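Local coordinates for sortase family protein (Clostridium perfringens, PDB 6IXZ) that is a class C sortase, a cysteine transpeptidase that probably joins pilin subunits through an acyl-thioester intermediate, at residues V88-T94 with S105-A109; T10-T15 with V60-I64. All coordinates share one frame. Residues are numbered along the deposited sequence.

Contact 1 (V88-T94 with S105-A109); sequences VGVLEGT and SVLSA
Residues 88-90 and 105-109 run as antiparallel neighbours in a beta sheet, their axes 4.4 Å apart at closest approach and their N-to-C directions at 150°. G89 and S108 form the hydrogen-bonded pair (CA-CA 5.2 Å), with G89 N to S108 O at 3.0 Å and S108 N to G89 O at 2.7 Å; V90 and L107 form the next, non-hydrogen-bonded pair (CA-CA 4.7 Å). L91 N then donates to V106 O at 2.8 Å. There the chain leaves the strand through a type II beta turn, L91 to T94, with T94 N on L91 O at 3.0 Å and G93 at phi/psi 80/5. The turn returns T94 to the strand edge: its p rotamer sets OG1 2.8 Å from L91 O, to which it donates, and 3.2 Å from V106 N, from which it accepts, so a side chain extends the backbone pairing.

V88 and V90, both t, flank L107 (m,t) on one face, with V88 CG1 3.6 Å from L107 CB and V90 CG2 3.8 Å from L107 CD2. Elsewhere L91 CB meets V106 CB at 4.0 Å, and T94 CG2 lies 3.6 Å from V106 CG2.

The side chain of S108 is about 6 Å from that of C172, and A109 directly precedes H110; C172 and H110 are predicted catalytic residues, so strand 103-109 probably leads into the active site. Within the barrel, strand 71-77 borders 88-90 and strand 165-173 borders 103-109; on the interior face, L61 and I64 of strand 60-66, which lies beyond 71-77, touch V90 and L107 respectively.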
loop_
_atom_site.group_PDB
_atom_site.type_symbol
_atom_site.label_atom_id
_atom_site.label_comp_id
_atom_site.label_asym_id
_atom_site.label_seq_id
_atom_site.Cartn_x
_atom_site.Cartn_y
_atom_site.Cartn_z
ATOM N N VAL A 88 1.628 4.004 -7.131
ATOM C CA VAL A 88 1.989 3.357 -5.881
ATOM C C VAL A 88 1.671 1.891 -5.988
ATOM O O VAL A 88 0.579 1.525 -6.445
ATOM C CB VAL A 88 1.131 3.912 -4.726
ATOM C CG1 VAL A 88 1.507 3.220 -3.406
ATOM C CG2 VAL A 88 1.311 5.395 -4.626
ATOM N N GLY A 89 2.610 1.077 -5.516
ATOM C CA GLY A 89 2.527 -0.353 -5.583
ATOM C C GLY A 89 2.786 -1.003 -4.240
ATOM O O GLY A 89 3.698 -0.605 -3.510
ATOM N N VAL A 90 2.007 -2.044 -3.946
ATOM C CA VAL A 90 2.258 -2.904 -2.783
ATOM C C VAL A 90 3.551 -3.699 -3.013
ATOM O O VAL A 90 3.688 -4.380 -4.032
ATOM C CB VAL A 90 1.099 -3.898 -2.518
ATOM C CG1 VAL A 90 1.402 -4.759 -1.293
ATOM C CG2 VAL A 90 -0.242 -3.195 -2.362
ATOM N N LEU A 91 4.472 -3.640 -2.053
ATOM C CA LEU A 91 5.758 -4.321 -2.189
ATOM C C LEU A 91 5.631 -5.852 -2.022
ATOM O O LEU A 91 5.007 -6.352 -1.075
ATOM C CB LEU A 91 6.742 -3.748 -1.163
ATOM C CG LEU A 91 8.111 -4.384 -1.179
ATOM C CD1 LEU A 91 8.764 -4.202 -2.541
ATOM C CD2 LEU A 91 8.978 -3.860 -0.052
ATOM N N GLU A 92 6.243 -6.593 -2.945
ATOM C CA GLU A 92 6.160 -8.052 -2.961
ATOM C C GLU A 92 6.696 -8.618 -1.676
ATOM O O GLU A 92 7.653 -8.096 -1.127
ATOM C CB GLU A 92 6.957 -8.620 -4.147
ATOM C CG GLU A 92 6.326 -8.329 -5.498
ATOM C CD GLU A 92 6.768 -7.007 -6.088
ATOM O OE1 GLU A 92 7.373 -6.178 -5.363
ATOM O OE2 GLU A 92 6.415 -6.740 -7.243
ATOM N N GLY A 93 6.021 -9.632 -1.141
ATOM C CA GLY A 93 6.412 -10.199 0.144
ATOM C C GLY A 93 5.937 -9.396 1.355
ATOM O O GLY A 93 6.297 -9.723 2.484
ATOM N N THR A 94 5.136 -8.342 1.149
ATOM C CA THR A 94 4.538 -7.636 2.297
ATOM C C THR A 94 3.053 -7.891 2.299
ATOM O O THR A 94 2.510 -8.349 1.314
ATOM C CB THR A 94 4.857 -6.108 2.338
ATOM O OG1 THR A 94 4.073 -5.404 1.356
ATOM C CG2 THR A 94 6.344 -5.871 2.083
ATOM N N SER A 105 1.725 -3.879 5.438
ATOM C CA SER A 105 1.774 -3.640 4.007
ATOM C C SER A 105 2.700 -2.471 3.728
ATOM O O SER A 105 2.689 -1.475 4.450
ATOM C CB SER A 105 0.374 -3.325 3.480
ATOM O OG SER A 105 0.283 -3.445 2.072
ATOM N N VAL A 106 3.504 -2.596 2.678
ATOM C CA VAL A 106 4.337 -1.510 2.257
ATOM C C VAL A 106 3.887 -0.977 0.895
ATOM O O VAL A 106 3.749 -1.731 -0.068
ATOM C CB VAL A 106 5.799 -1.944 2.223
ATOM C CG1 VAL A 106 6.692 -0.744 1.915
ATOM C CG2 VAL A 106 6.171 -2.560 3.569
ATOM N N LEU A 107 3.691 0.333 0.819
ATOM C CA LEU A 107 3.229 0.964 -0.391
ATOM C C LEU A 107 4.339 1.844 -0.956
ATOM O O LEU A 107 4.771 2.798 -0.314
ATOM C CB LEU A 107 1.952 1.786 -0.114
ATOM C CG LEU A 107 0.842 1.075 0.646
ATOM C CD1 LEU A 107 -0.324 2.006 1.006
ATOM C CD2 LEU A 107 0.353 -0.142 -0.121
ATOM N N SER A 108 4.881 1.421 -2.103
ATOM C CA SER A 108 6.102 2.013 -2.694
ATOM C C SER A 108 5.792 2.978 -3.852
ATOM O O SER A 108 5.057 2.653 -4.775
ATOM C CB SER A 108 7.017 0.902 -3.249
ATOM O OG SER A 108 8.324 1.393 -3.483
ATOM N N ALA A 109 6.450 4.128 -3.819
ATOM C CA ALA A 109 6.258 5.200 -4.771
ATOM C C ALA A 109 7.611 5.582 -5.291
ATOM O O ALA A 109 8.525 5.759 -4.494
ATOM C CB ALA A 109 5.638 6.409 -4.097
#

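Contact 2 (T10-T15 with V60-I64); sequences TISDYT and VLGYI
This is a helix-on-barrel contact: the N-terminal helix 5-18 lies across the outside of strand 60-66, the first strand of the sortase barrel. The axes of helix 10-15 and strand 60-64 approach to 8.6 Å, with their N-to-C directions at 119°. I11 sits nearest Y63 (CA-CA 6.9 Å) and Y14 nearest G62 (6.6 Å).

Y14, with chi1 at 160°, points its CA-CB bond toward the strand and covers G62, whose CA lies 3.5 Å from the ring centroid, 16° off the normal, in a CH-pi contact. At phi/psi 151/-149 a CB on G62 would be jammed against the carbonyl O of L61 and lie 3.5 Å from Y14 OH. V60 CG2 touches Y14 CD1 at 3.6 Å, and V60 CG1 reaches T10 CG2 at 4.1 Å. On the other side of G62 in sequence, Y63 (chi1 p) presents a ring face to I11 CG2, while I11 CD1 (m,t) meets Y63 CB at 3.9 Å.

A weak hydrogen bond joins L136 N and Y14 OH, and Y63 stacks on H134. Helix and strand adhere chiefly through aromatic and aliphatic surfaces, and the bare CA of G62 lets the Y14 ring lie directly on the strand backbone.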
loop_
_atom_site.group_PDB
_atom_site.type_symbol
_atom_site.label_atom_id
_atom_site.label_comp_id
_atom_site.label_asym_id
_atom_site.label_seq_id
_atom_site.Cartn_x
_atom_site.Cartn_y
_atom_site.Cartn_z
ATOM N N THR A 10 -8.083 6.051 -13.305
ATOM C CA THR A 10 -7.884 4.755 -12.696
ATOM C C THR A 10 -8.722 4.619 -11.441
ATOM O O THR A 10 -9.418 3.624 -11.256
ATOM C CB THR A 10 -6.406 4.523 -12.393
ATOM O OG1 THR A 10 -5.676 4.456 -13.641
ATOM C CG2 THR A 10 -6.223 3.194 -11.646
ATOM N N ILE A 11 -8.741 5.647 -10.616
ATOM C CA ILE A 11 -9.529 5.561 -9.394
ATOM C C ILE A 11 -11.007 5.423 -9.714
ATOM O O ILE A 11 -11.729 4.673 -9.058
ATOM C CB ILE A 11 -9.301 6.764 -8.477
ATOM C CG1 ILE A 11 -7.883 6.692 -7.874
ATOM C CG2 ILE A 11 -10.366 6.780 -7.390
ATOM C CD1 ILE A 11 -7.521 7.827 -6.930
ATOM N N SER A 12 -11.467 6.178 -10.709
ATOM C CA SER A 12 -12.872 6.125 -11.142
ATOM C C SER A 12 -13.299 4.736 -11.609
ATOM O O SER A 12 -14.306 4.206 -11.155
ATOM C CB SER A 12 -13.117 7.136 -12.271
ATOM O OG SER A 12 -14.480 7.137 -12.653
ATOM N N ASP A 13 -12.527 4.171 -12.536
ATOM C CA ASP A 13 -12.706 2.804 -13.002
ATOM C C ASP A 13 -12.839 1.822 -11.849
ATOM O O ASP A 13 -13.675 0.920 -11.888
ATOM C CB ASP A 13 -11.474 2.372 -13.810
ATOM C CG ASP A 13 -11.433 2.978 -15.172
ATOM O OD1 ASP A 13 -10.462 2.699 -15.914
ATOM O OD2 ASP A 13 -12.387 3.698 -15.507
ATOM N N TYR A 14 -11.894 1.899 -10.912
ATOM C CA TYR A 14 -11.837 0.960 -9.802
ATOM C C TYR A 14 -13.125 1.024 -8.988
ATOM O O TYR A 14 -13.687 -0.002 -8.628
ATOM C CB TYR A 14 -10.661 1.265 -8.875
ATOM C CG TYR A 14 -10.843 0.654 -7.503
ATOM C CD1 TYR A 14 -10.512 -0.674 -7.276
ATOM C CD2 TYR A 14 -11.425 1.374 -6.468
ATOM C CE1 TYR A 14 -10.756 -1.277 -6.055
ATOM C CE2 TYR A 14 -11.674 0.786 -5.245
ATOM C CZ TYR A 14 -11.352 -0.552 -5.049
ATOM O OH TYR A 14 -11.555 -1.124 -3.817
ATOM N N THR A 15 -13.586 2.235 -8.699
ATOM C CA THR A 15 -14.791 2.406 -7.895
ATOM C C THR A 15 -16.021 1.832 -8.619
ATOM O O THR A 15 -16.710 0.952 -8.108
ATOM C CB THR A 15 -15.018 3.886 -7.568
ATOM O OG1 THR A 15 -13.879 4.402 -6.864
ATOM C CG2 THR A 15 -16.266 4.062 -6.708
ATOM N N VAL A 60 -5.331 -3.067 -9.672
ATOM C CA VAL A 60 -5.561 -2.011 -8.697
ATOM C C VAL A 60 -6.523 -2.491 -7.617
ATOM O O VAL A 60 -7.574 -3.064 -7.910
ATOM C CB VAL A 60 -5.975 -0.672 -9.355
ATOM C CG1 VAL A 60 -6.065 -0.790 -10.863
ATOM C CG2 VAL A 60 -7.242 -0.072 -8.759
ATOM N N LEU A 61 -6.121 -2.269 -6.372
ATOM C CA LEU A 61 -6.786 -2.790 -5.179
ATOM C C LEU A 61 -7.641 -1.724 -4.488
ATOM O O LEU A 61 -8.387 -2.015 -3.553
ATOM C CB LEU A 61 -5.725 -3.240 -4.181
ATOM C CG LEU A 61 -4.632 -4.164 -4.712
ATOM C CD1 LEU A 61 -3.617 -4.444 -3.613
ATOM C CD2 LEU A 61 -5.259 -5.449 -5.222
ATOM N N GLY A 62 -7.468 -0.479 -4.899
ATOM C CA GLY A 62 -8.194 0.615 -4.298
ATOM C C GLY A 62 -7.370 1.875 -4.383
ATOM O O GLY A 62 -6.530 2.010 -5.291
ATOM N N TYR A 63 -7.534 2.755 -3.397
ATOM C CA TYR A 63 -6.708 3.954 -3.302
ATOM C C TYR A 63 -6.389 4.440 -1.867
ATOM O O TYR A 63 -6.997 4.026 -0.875
ATOM C CB TYR A 63 -7.353 5.089 -4.095
ATOM C CG TYR A 63 -8.748 5.431 -3.631
ATOM C CD1 TYR A 63 -8.984 6.539 -2.816
ATOM C CD2 TYR A 63 -9.826 4.616 -3.963
ATOM C CE1 TYR A 63 -10.265 6.825 -2.361
ATOM C CE2 TYR A 63 -11.102 4.895 -3.521
ATOM C CZ TYR A 63 -11.324 6.012 -2.753
ATOM O OH TYR A 63 -12.604 6.284 -2.335
ATOM N N ILE A 64 -5.446 5.361 -1.791
ATOM C CA ILE A 64 -5.051 5.962 -0.544
ATOM C C ILE A 64 -5.362 7.459 -0.577
ATOM O O ILE A 64 -5.193 8.119 -1.604
ATOM C CB ILE A 64 -3.543 5.716 -0.255
ATOM C CG1 ILE A 64 -3.121 6.357 1.063
ATOM C CG2 ILE A 64 -2.660 6.225 -1.398
ATOM C CD1 ILE A 64 -1.800 5.834 1.590
#

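Overall arrangement
The two contacts, centred about 16 Å apart, both involve the same eight-stranded barrel, contact 1 within its wall and contact 2 between its outer surface and the N-terminal helix. They follow in series along the chain: contact 2 closes before contact 1 opens. Their strands meet in the interior, where V90 CG2 packs 3.8 Å from L61 CD1 and L107 CD1 lies 4.1 Å from I64 CD1. Strand 60-66 therefore faces both ways, carrying the helix through V60, G62 and Y63 and filling the core through L61 and I64. The predicted catalytic residues adjoin contact 1, while contact 2 is remote from them.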